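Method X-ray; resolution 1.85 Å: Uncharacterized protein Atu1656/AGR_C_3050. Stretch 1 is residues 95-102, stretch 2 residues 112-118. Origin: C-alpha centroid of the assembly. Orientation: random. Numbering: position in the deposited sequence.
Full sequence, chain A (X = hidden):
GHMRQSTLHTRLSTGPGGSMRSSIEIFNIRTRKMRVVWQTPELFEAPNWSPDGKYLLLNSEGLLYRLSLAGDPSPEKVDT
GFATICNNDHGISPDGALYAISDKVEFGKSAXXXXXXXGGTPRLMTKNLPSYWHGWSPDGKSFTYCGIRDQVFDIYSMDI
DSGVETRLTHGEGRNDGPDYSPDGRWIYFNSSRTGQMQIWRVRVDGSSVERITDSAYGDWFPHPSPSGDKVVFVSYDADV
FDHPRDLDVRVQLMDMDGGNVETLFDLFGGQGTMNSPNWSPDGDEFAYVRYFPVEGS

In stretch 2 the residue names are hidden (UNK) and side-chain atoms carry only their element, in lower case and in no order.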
# COMPACT_ATOMS: atom_id res chain seq x y z
N ASP A 95 -15.36 -3.33 5.41
CA ASP A 95 -16.79 -3.39 5.09
C ASP A 95 -17.10 -2.63 3.79
O ASP A 95 -18.25 -2.61 3.34
CB ASP A 95 -17.65 -2.93 6.27
CG ASP A 95 -17.64 -1.42 6.48
OD1 ASP A 95 -16.79 -0.72 5.93
OD2 ASP A 95 -18.53 -0.92 7.22
N GLY A 96 -16.08 -2.02 3.21
CA GLY A 96 -16.24 -1.32 1.94
C GLY A 96 -16.88 0.05 1.96
O GLY A 96 -16.98 0.69 0.89
N ALA A 97 -17.32 0.53 3.14
CA ALA A 97 -18.02 1.81 3.24
C ALA A 97 -17.15 3.07 3.33
O ALA A 97 -17.67 4.18 3.19
CB ALA A 97 -19.04 1.79 4.42
N LEU A 98 -15.84 2.90 3.58
CA LEU A 98 -14.95 4.05 3.75
C LEU A 98 -13.68 3.93 2.95
O LEU A 98 -13.16 2.82 2.78
CB LEU A 98 -14.53 4.23 5.22
CG LEU A 98 -15.60 4.58 6.25
CD1 LEU A 98 -15.00 4.63 7.62
CD2 LEU A 98 -16.38 5.90 5.95
N TYR A 99 -13.19 5.08 2.50
CA TYR A 99 -11.86 5.21 1.94
C TYR A 99 -10.96 5.98 2.92
O TYR A 99 -11.41 6.87 3.63
CB TYR A 99 -11.91 5.99 0.62
CG TYR A 99 -12.58 5.31 -0.55
CD1 TYR A 99 -12.87 3.94 -0.54
CD2 TYR A 99 -12.90 6.04 -1.70
CE1 TYR A 99 -13.50 3.32 -1.65
CE2 TYR A 99 -13.53 5.44 -2.80
CZ TYR A 99 -13.81 4.08 -2.77
OH TYR A 99 -14.42 3.49 -3.86
N ALA A 100 -9.69 5.61 2.94
CA ALA A 100 -8.71 6.40 3.64
C ALA A 100 -7.74 6.93 2.59
O ALA A 100 -7.29 6.17 1.69
CB ALA A 100 -7.99 5.54 4.65
N ILE A 101 -7.43 8.23 2.68
CA ILE A 101 -6.53 8.88 1.70
C ILE A 101 -5.47 9.66 2.45
O ILE A 101 -5.64 9.96 3.64
CB ILE A 101 -7.31 9.85 0.76
CG1 ILE A 101 -8.01 10.93 1.59
CG2 ILE A 101 -8.36 9.07 -0.08
CD1 ILE A 101 -8.82 11.99 0.74
N SER A 102 -4.39 10.00 1.76
CA SER A 102 -3.34 10.79 2.33
C SER A 102 -3.18 11.99 1.39
O SER A 102 -2.79 11.82 0.23
CB SER A 102 -2.05 9.97 2.39
OG SER A 102 -2.24 8.78 3.15
N UNK A 112 -3.69 12.27 6.79
CA UNK A 112 -4.58 11.13 6.56
C UNK A 112 -6.03 11.57 6.79
O UNK A 112 -6.32 12.29 7.75
c UNK A 112 -2.77 9.39 7.01
c UNK A 112 -5.16 8.80 7.33
c UNK A 112 -2.22 8.31 7.98
c UNK A 112 -4.16 9.91 7.45
N UNK A 113 -6.92 11.17 5.89
CA UNK A 113 -8.37 11.45 6.07
C UNK A 113 -9.16 10.18 5.79
O UNK A 113 -8.67 9.29 5.09
c UNK A 113 -6.21 15.25 4.67
c UNK A 113 -8.84 12.50 5.07
c UNK A 113 -8.11 16.15 5.87
c UNK A 113 -8.13 13.84 5.15
c UNK A 113 -6.86 14.02 4.58
c UNK A 113 -6.84 16.31 5.32
c UNK A 113 -8.73 14.92 5.79
o UNK A 113 -6.23 17.53 5.41
N UNK A 114 -10.38 10.10 6.29
CA UNK A 114 -11.35 9.07 5.89
C UNK A 114 -12.48 9.79 5.20
O UNK A 114 -12.75 10.94 5.50
c UNK A 114 -11.96 8.36 7.12
c UNK A 114 -10.03 6.80 7.35
c UNK A 114 -10.98 7.69 8.09
c UNK A 114 -11.77 6.90 9.13
N UNK A 115 -13.13 9.12 4.25
CA UNK A 115 -14.32 9.65 3.60
C UNK A 115 -15.25 8.49 3.17
O UNK A 115 -14.82 7.34 3.16
c UNK A 115 -13.95 10.54 2.40
c UNK A 115 -11.86 9.78 1.35
c UNK A 115 -13.36 9.84 1.18
c UNK A 115 -13.79 10.57 -0.10
N UNK A 116 -16.52 8.79 2.86
CA UNK A 116 -17.35 7.68 2.38
C UNK A 116 -16.82 7.07 1.07
O UNK A 116 -16.29 7.80 0.22
c UNK A 116 -17.28 10.06 2.91
c UNK A 116 -18.71 8.34 2.12
c UNK A 116 -18.71 9.59 3.00
N UNK A 117 -16.98 5.77 0.88
CA UNK A 117 -16.46 5.14 -0.35
C UNK A 117 -17.25 5.55 -1.60
O UNK A 117 -16.82 5.36 -2.75
c UNK A 117 -16.46 3.63 -0.20
o UNK A 117 -17.77 3.18 -0.01
N UNK A 118 -18.41 6.14 -1.36
CA UNK A 118 -19.25 6.68 -2.39
C UNK A 118 -18.98 8.17 -2.62
O UNK A 118 -19.75 8.85 -3.31
c UNK A 118 -20.67 6.48 -1.96
o UNK A 118 -20.77 6.87 -0.59
c UNK A 118 -21.02 5.01 -2.07

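Position 112 has four side-chain carbons, forked at the first, with one arm two carbons long. One of its carbons lies 3.9 Å from Ser 102 OG. That pattern is isoleucine, and the carbon is CG1 of Ile 112. Ile 112 pairs with Ser 102, and both side chains lie on the same face of the sheet. Its CA makes a CA-H...O contact of 3.3 Å with Ile 101 O.

Position 113 has one carbon leading to a six-carbon ring that bears an oxygen. It faces Ile 101 in a hydrogen-bonded pair, and its CB is 3.9 Å from Ile 101 CG1. The residue is tyrosine. Tyr 113 N donates to Ile 101 O at 2.9 Å, and Ile 101 N donates to Tyr 113 O at 2.9 Å. The ring hydroxyl is hydrogen-bonded elsewhere in the structure.

Position 114 has four carbons, forked at the second. One branch end lies 3.6 Å from Ala 100 CB, and the other lies 4.2 Å from Leu 98 CD1. This is leucine. In Leu 114 these ends are CD2 and CD1, respectively.

Position 115 also has four carbons forked at the second, but its side chain is on the opposite face, with Tyr 99 and Ile 101. One branch end is 3.9 Å from Tyr 99 CB and 3.8 Å from Ile 101 CD1. The residue is leucine, and that end is CD2 of Leu 115. Its backbone N donates to Tyr 99 O at 2.9 Å, while its O accepts from Tyr 99 N at 2.9 Å.

Position 116 has three carbons closing a ring onto the backbone N. Its CA is 4.1 Å from Leu 98 CD2, and its side chain points away from stretch 1. The residue is proline. Pro 116 has no N-H to donate. It sits across from Leu 98 in a non-hydrogen-bonded pair, and their side chains diverge.

Position 117 has one carbon and one oxygen. The oxygen is 2.8 Å from Gly 96 O. This is serine, and Ser 117 OG donates that hydrogen bond. Its N donates to Ala 97 O at 2.9 Å. Its CA stands 3.5 Å from the Tyr 99 ring centroid, over the face.

Position 118 has one carbon carrying an oxygen and a carbon. It touches nothing on stretch 1. It is threonine, and Thr 118 points away.

The two strands run antiparallel. Four backbone hydrogen bonds hold them in register, and apolar side chains pack on both faces. Ser 117 extends the contact beyond the strands to Gly 96 and Ala 97, which precede the strand of stretch 1.

Stretch 2 112-118: IYLLPST
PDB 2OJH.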